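Local coordinates for hypothetical protein MG376 homolog (Mycoplasma pneumoniae, PDB 2HQL) that probably binds single-stranded DNA, as a small protein with an OB fold, at residues A[15-20]-A[29-34]; A[70-75]-A[89-94]. All coordinates share one frame; numbering follows the deposited sequence.

In the fold
Both contacts are antiparallel hairpin pairings in one OB fold. Interaction 1 (15-20 with 29-34) pairs strands 9-22 and 28-39. Interaction 2 (70-75 with 89-94) pairs strands 69-81 and 86-96. Interaction 1 closes before interaction 2 opens along the chain. Their centres are about 11 Å apart. Strands 9-22 and 69-81 are neighbours, so the first hairpin meets the last and the sheet closes as an OB barrel. At this join, Gly15 O and Ile70 N are 2.9 Å apart, a probable hydrogen bond. Ile70 also packs on Ile17 and Ile33. Helix 54-64 covers apolar side chains of both hairpins, which therefore share one hydrophobic interior.

Interaction 1 of 2, residues A[15-20]-A[29-34]; sequences GEIESS and FLVTIK
Glu18 and Lys34 cross one another. Glu18 has CG anti to its carbonyl carbon (chi1 -64°) and bends again at chi2, which sets CD near Lys34 CB. Lys34 carries CG anti to its backbone N, and its chain bends at chi3 (69°), which brings CE round to the carboxylate. Glu18 OE2 sits 3.3 Å from Lys34 CE, while Glu18 CG packs on Lys34 CB. The ion pair itself is long, with Glu18 OE2 3.8 Å from Lys34 NZ.

Beneath these side chains the backbones pair antiparallel, as the first two strands of an OB fold. Glu16 and Lys34 form a hydrogen-bonded pair through both N-H groups. The register then slips by one residue. Glu18 and Ser19 both face Thr32, which makes a classic beta bulge. Glu18 N gives a short 2.6 Å bond to Thr32 O. Thr32 N in turn donates to Ser19 O at 2.8 Å. Ser19 O also takes a CA-H contact from Val31.

The face of Ile17, Val31 and Ile33 is mostly apolar. Ile17 CG2 meets Val31 CG1 at 3.7 Å, and Ile17 CG1 meets Ile33 CD1 at 3.9 Å. Ser20 CB lies against Val31 CG2. Ser20 OG approaches Phe29 CZ at 3.2 Å, obliquely to the ring. Leu60 of helix 54-64 covers Phe29 and Val31, and Ile50 of strand 42-53 touches Ile33.

The chemistry is thus split between the faces of the hairpin. Val31 and Ile33 turn into the buried interior, while Glu16, Ser19, Thr32 and Lys34, with Glu18 at the bulge, make up a polar, more open face. The long Glu18-Lys34 pair is probably a modest electrostatic link, with much of the touching made by Glu18 OE2 on the methylenes of Lys34.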
loop_
_atom_site.group_PDB
_atom_site.type_symbol
_atom_site.label_atom_id
_atom_site.label_comp_id
_atom_site.label_asym_id
_atom_site.label_seq_id
_atom_site.Cartn_x
_atom_site.Cartn_y
_atom_site.Cartn_z
ATOM N N GLY A 15 10.298 8.092 0.928
ATOM C CA GLY A 15 9.812 9.383 0.486
ATOM C C GLY A 15 10.317 10.484 1.387
ATOM O O GLY A 15 11.081 10.236 2.321
ATOM N N GLU A 16 9.885 11.708 1.108
ATOM C CA GLU A 16 10.280 12.865 1.899
ATOM C C GLU A 16 9.226 13.169 2.959
ATOM O O GLU A 16 8.048 13.316 2.648
ATOM C CB GLU A 16 10.476 14.083 0.977
ATOM C CG GLU A 16 10.357 15.465 1.655
ATOM C CD GLU A 16 11.681 16.056 2.109
ATOM O OE1 GLU A 16 12.535 16.346 1.245
ATOM O OE2 GLU A 16 11.867 16.243 3.333
ATOM N N ILE A 17 9.658 13.255 4.214
ATOM C CA ILE A 17 8.767 13.561 5.327
ATOM C C ILE A 17 8.116 14.927 5.089
ATOM O O ILE A 17 8.811 15.941 4.931
ATOM C CB ILE A 17 9.555 13.595 6.652
ATOM C CG1 ILE A 17 10.345 12.288 6.804
ATOM C CG2 ILE A 17 8.603 13.833 7.821
ATOM C CD1 ILE A 17 11.235 12.207 8.040
ATOM N N GLU A 18 6.787 14.960 5.077
ATOM C CA GLU A 18 6.059 16.199 4.823
ATOM C C GLU A 18 5.453 16.850 6.066
ATOM O O GLU A 18 5.340 18.074 6.143
ATOM C CB GLU A 18 4.952 15.937 3.802
ATOM C CG GLU A 18 5.450 15.511 2.425
ATOM C CD GLU A 18 6.206 16.610 1.714
ATOM O OE1 GLU A 18 5.651 17.724 1.633
ATOM O OE2 GLU A 18 7.337 16.371 1.232
ATOM N N SER A 19 5.054 16.018 7.025
ATOM C CA SER A 19 4.450 16.468 8.269
ATOM C C SER A 19 4.265 15.234 9.128
ATOM O O SER A 19 4.446 14.120 8.651
ATOM C CB SER A 19 3.098 17.116 8.000
ATOM O OG SER A 19 2.189 16.170 7.487
ATOM N N SER A 20 3.908 15.424 10.393
ATOM C CA SER A 20 3.719 14.291 11.293
ATOM C C SER A 20 3.085 14.734 12.605
ATOM O O SER A 20 3.122 15.911 12.943
ATOM C CB SER A 20 5.068 13.626 11.585
ATOM O OG SER A 20 5.907 14.494 12.327
ATOM N N PHE A 29 2.740 7.400 16.471
ATOM C CA PHE A 29 3.240 8.615 15.835
ATOM C C PHE A 29 2.997 8.499 14.341
ATOM O O PHE A 29 3.422 7.528 13.713
ATOM C CB PHE A 29 4.740 8.775 16.091
ATOM C CG PHE A 29 5.297 10.097 15.648
ATOM C CD1 PHE A 29 4.853 11.280 16.231
ATOM C CD2 PHE A 29 6.289 10.157 14.670
ATOM C CE1 PHE A 29 5.385 12.508 15.857
ATOM C CE2 PHE A 29 6.839 11.391 14.279
ATOM C CZ PHE A 29 6.385 12.569 14.877
ATOM N N LEU A 30 2.320 9.490 13.773
ATOM C CA LEU A 30 2.020 9.467 12.356
ATOM C C LEU A 30 2.812 10.451 11.542
ATOM O O LEU A 30 2.891 11.638 11.866
ATOM C CB LEU A 30 0.530 9.704 12.111
ATOM C CG LEU A 30 -0.383 8.505 12.376
ATOM C CD1 LEU A 30 -0.581 8.295 13.884
ATOM C CD2 LEU A 30 -1.716 8.756 11.675
ATOM N N VAL A 31 3.376 9.926 10.462
ATOM C CA VAL A 31 4.173 10.700 9.529
ATOM C C VAL A 31 3.545 10.627 8.129
ATOM O O VAL A 31 2.958 9.615 7.743
ATOM C CB VAL A 31 5.640 10.169 9.491
ATOM C CG1 VAL A 31 6.454 10.911 8.416
ATOM C CG2 VAL A 31 6.285 10.344 10.867
ATOM N N THR A 32 3.640 11.724 7.386
ATOM C CA THR A 32 3.118 11.770 6.032
ATOM C C THR A 32 4.279 12.012 5.084
ATOM O O THR A 32 4.999 13.014 5.191
ATOM C CB THR A 32 2.068 12.857 5.863
ATOM O OG1 THR A 32 0.896 12.481 6.593
ATOM C CG2 THR A 32 1.700 13.014 4.391
ATOM N N ILE A 33 4.432 11.068 4.158
ATOM C CA ILE A 33 5.511 11.037 3.178
ATOM C C ILE A 33 5.071 11.371 1.750
ATOM O O ILE A 33 3.945 11.098 1.350
ATOM C CB ILE A 33 6.150 9.621 3.167
ATOM C CG1 ILE A 33 6.495 9.182 4.589
ATOM C CG2 ILE A 33 7.368 9.598 2.315
ATOM C CD1 ILE A 33 7.428 10.093 5.336
ATOM N N LYS A 34 5.991 11.952 0.989
ATOM C CA LYS A 34 5.766 12.308 -0.408
ATOM C C LYS A 34 6.749 11.516 -1.267
ATOM O O LYS A 34 7.932 11.412 -0.940
ATOM C CB LYS A 34 6.027 13.800 -0.641
ATOM C CG LYS A 34 6.124 14.181 -2.127
ATOM C CD LYS A 34 6.591 15.627 -2.362
ATOM C CE LYS A 34 8.056 15.841 -1.972
ATOM N NZ LYS A 34 8.519 17.248 -2.230
#

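Interaction 2 of 2, residues A[70-75]-A[89-94]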
loop_
_atom_site.group_PDB
_atom_site.type_symbol
_atom_site.label_atom_id
_atom_site.label_comp_id
_atom_site.label_asym_id
_atom_site.label_seq_id
_atom_site.Cartn_x
_atom_site.Cartn_y
_atom_site.Cartn_z
ATOM N N ILE A 70 12.989 9.210 4.305
ATOM C CA ILE A 70 12.979 8.033 5.153
ATOM C C ILE A 70 12.542 6.851 4.305
ATOM O O ILE A 70 11.701 6.999 3.419
ATOM C CB ILE A 70 12.008 8.186 6.354
ATOM C CG1 ILE A 70 12.140 6.958 7.274
ATOM C CG2 ILE A 70 10.565 8.344 5.847
ATOM C CD1 ILE A 70 11.389 7.042 8.580
ATOM N N SER A 71 13.142 5.689 4.565
ATOM C CA SER A 71 12.820 4.453 3.850
ATOM C C SER A 71 12.399 3.474 4.915
ATOM O O SER A 71 12.989 3.459 5.987
ATOM C CB SER A 71 14.050 3.889 3.126
ATOM O OG SER A 71 14.592 4.825 2.209
ATOM N N ILE A 72 11.393 2.652 4.638
ATOM C CA ILE A 72 10.945 1.677 5.631
ATOM C C ILE A 72 10.507 0.347 5.033
ATOM O O ILE A 72 10.519 0.142 3.818
ATOM C CB ILE A 72 9.715 2.188 6.455
ATOM C CG1 ILE A 72 8.519 2.405 5.514
ATOM C CG2 ILE A 72 10.053 3.472 7.219
ATOM C CD1 ILE A 72 7.182 2.453 6.224
ATOM N N GLU A 73 10.124 -0.548 5.939
ATOM C CA GLU A 73 9.565 -1.850 5.616
ATOM C C GLU A 73 8.292 -1.812 6.458
ATOM O O GLU A 73 8.342 -1.483 7.639
ATOM C CB GLU A 73 10.464 -2.990 6.087
ATOM C CG GLU A 73 10.116 -4.328 5.439
ATOM C CD GLU A 73 9.440 -5.311 6.375
ATOM O OE1 GLU A 73 10.049 -5.616 7.421
ATOM O OE2 GLU A 73 8.317 -5.787 6.066
ATOM N N GLY A 74 7.146 -2.116 5.872
ATOM C CA GLY A 74 5.942 -2.056 6.671
ATOM C C GLY A 74 4.837 -2.961 6.200
ATOM O O GLY A 74 5.022 -3.775 5.291
ATOM N N ILE A 75 3.676 -2.803 6.824
ATOM C CA ILE A 75 2.504 -3.607 6.507
ATOM C C ILE A 75 1.361 -2.693 6.060
ATOM O O ILE A 75 0.974 -1.760 6.764
ATOM C CB ILE A 75 2.080 -4.425 7.742
ATOM C CG1 ILE A 75 3.302 -5.136 8.336
ATOM C CG2 ILE A 75 1.067 -5.455 7.358
ATOM C CD1 ILE A 75 3.028 -5.867 9.641
ATOM N N THR A 89 -5.802 4.131 3.052
ATOM C CA THR A 89 -4.610 3.311 3.283
ATOM C C THR A 89 -3.516 3.959 4.155
ATOM O O THR A 89 -3.207 5.149 4.021
ATOM C CB THR A 89 -3.979 2.916 1.941
ATOM O OG1 THR A 89 -4.853 2.013 1.264
ATOM C CG2 THR A 89 -2.636 2.257 2.139
ATOM N N THR A 90 -2.941 3.159 5.049
ATOM C CA THR A 90 -1.850 3.603 5.927
ATOM C C THR A 90 -0.836 2.469 6.017
ATOM O O THR A 90 -1.194 1.301 5.866
ATOM C CB THR A 90 -2.319 3.914 7.382
ATOM O OG1 THR A 90 -2.866 2.732 7.981
ATOM C CG2 THR A 90 -3.361 5.011 7.391
ATOM N N ILE A 91 0.427 2.803 6.253
ATOM C CA ILE A 91 1.440 1.767 6.377
ATOM C C ILE A 91 1.955 1.673 7.797
ATOM O O ILE A 91 2.491 2.636 8.328
ATOM C CB ILE A 91 2.673 2.001 5.473
ATOM C CG1 ILE A 91 2.239 2.221 4.014
ATOM C CG2 ILE A 91 3.617 0.792 5.570
ATOM C CD1 ILE A 91 1.802 3.643 3.713
ATOM N N GLU A 92 1.781 0.494 8.392
ATOM C CA GLU A 92 2.241 0.202 9.742
ATOM C C GLU A 92 3.730 -0.105 9.639
ATOM O O GLU A 92 4.129 -1.144 9.114
ATOM C CB GLU A 92 1.505 -1.017 10.290
ATOM C CG GLU A 92 1.758 -1.278 11.759
ATOM C CD GLU A 92 1.210 -2.604 12.189
ATOM O OE1 GLU A 92 0.298 -3.095 11.497
ATOM O OE2 GLU A 92 1.676 -3.151 13.212
ATOM N N ILE A 93 4.550 0.805 10.135
ATOM C CA ILE A 93 5.990 0.635 10.075
ATOM C C ILE A 93 6.488 -0.539 10.908
ATOM O O ILE A 93 6.132 -0.686 12.079
ATOM C CB ILE A 93 6.697 1.937 10.515
ATOM C CG1 ILE A 93 6.419 3.041 9.482
ATOM C CG2 ILE A 93 8.191 1.689 10.727
ATOM C CD1 ILE A 93 6.841 4.418 9.926
ATOM N N VAL A 94 7.304 -1.383 10.284
ATOM C CA VAL A 94 7.884 -2.543 10.944
ATOM C C VAL A 94 9.361 -2.265 11.120
ATOM O O VAL A 94 9.958 -2.617 12.135
ATOM C CB VAL A 94 7.722 -3.832 10.091
ATOM C CG1 VAL A 94 8.645 -4.912 10.609
ATOM C CG2 VAL A 94 6.282 -4.331 10.145
#
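Glu73 O accepts the shortest polar bond here, 2.8 Å from Val94 N. Next along the strands, Ile75 and Glu92 form a hydrogen-bonded pair. Ile75 N donates to Glu92 O and Glu92 N to Ile75 O, each at 2.9 Å. Ile75 O also takes a CA-H contact from Ile91. Gly74 pairs with Ile93 between these bonds and brings its CA to 3.8 Å from Ile91 CG2.

The segments belong to the last hairpin of the OB fold, strands 69-81 and 86-96. Beyond Val94 the pairing continues, Glu73 with Lys95 and Ser71 with Phe97. Strand 69-81 also bonds to strand 9-22, Ile72 to Leu13 and Gly74 to Val11.

Ile72 reaches back to the partner strand with CG1 set between its backbone N and carbonyl carbon (chi1 63°). Its CD1 presses on Ile93 CG1 at 3.4 Å, a tight carbon contact, and the two side chains cross at about a right angle. Leu56 and Leu60 of helix 54-64 cover Ile93. On the side of Ile75, Val94 CG2 lies 3.6 Å from Ile75 CG1. Glu73 runs side by side with Val94. The carboxylate of Glu92 forms a salt bridge through OE1 to Arg77 NE.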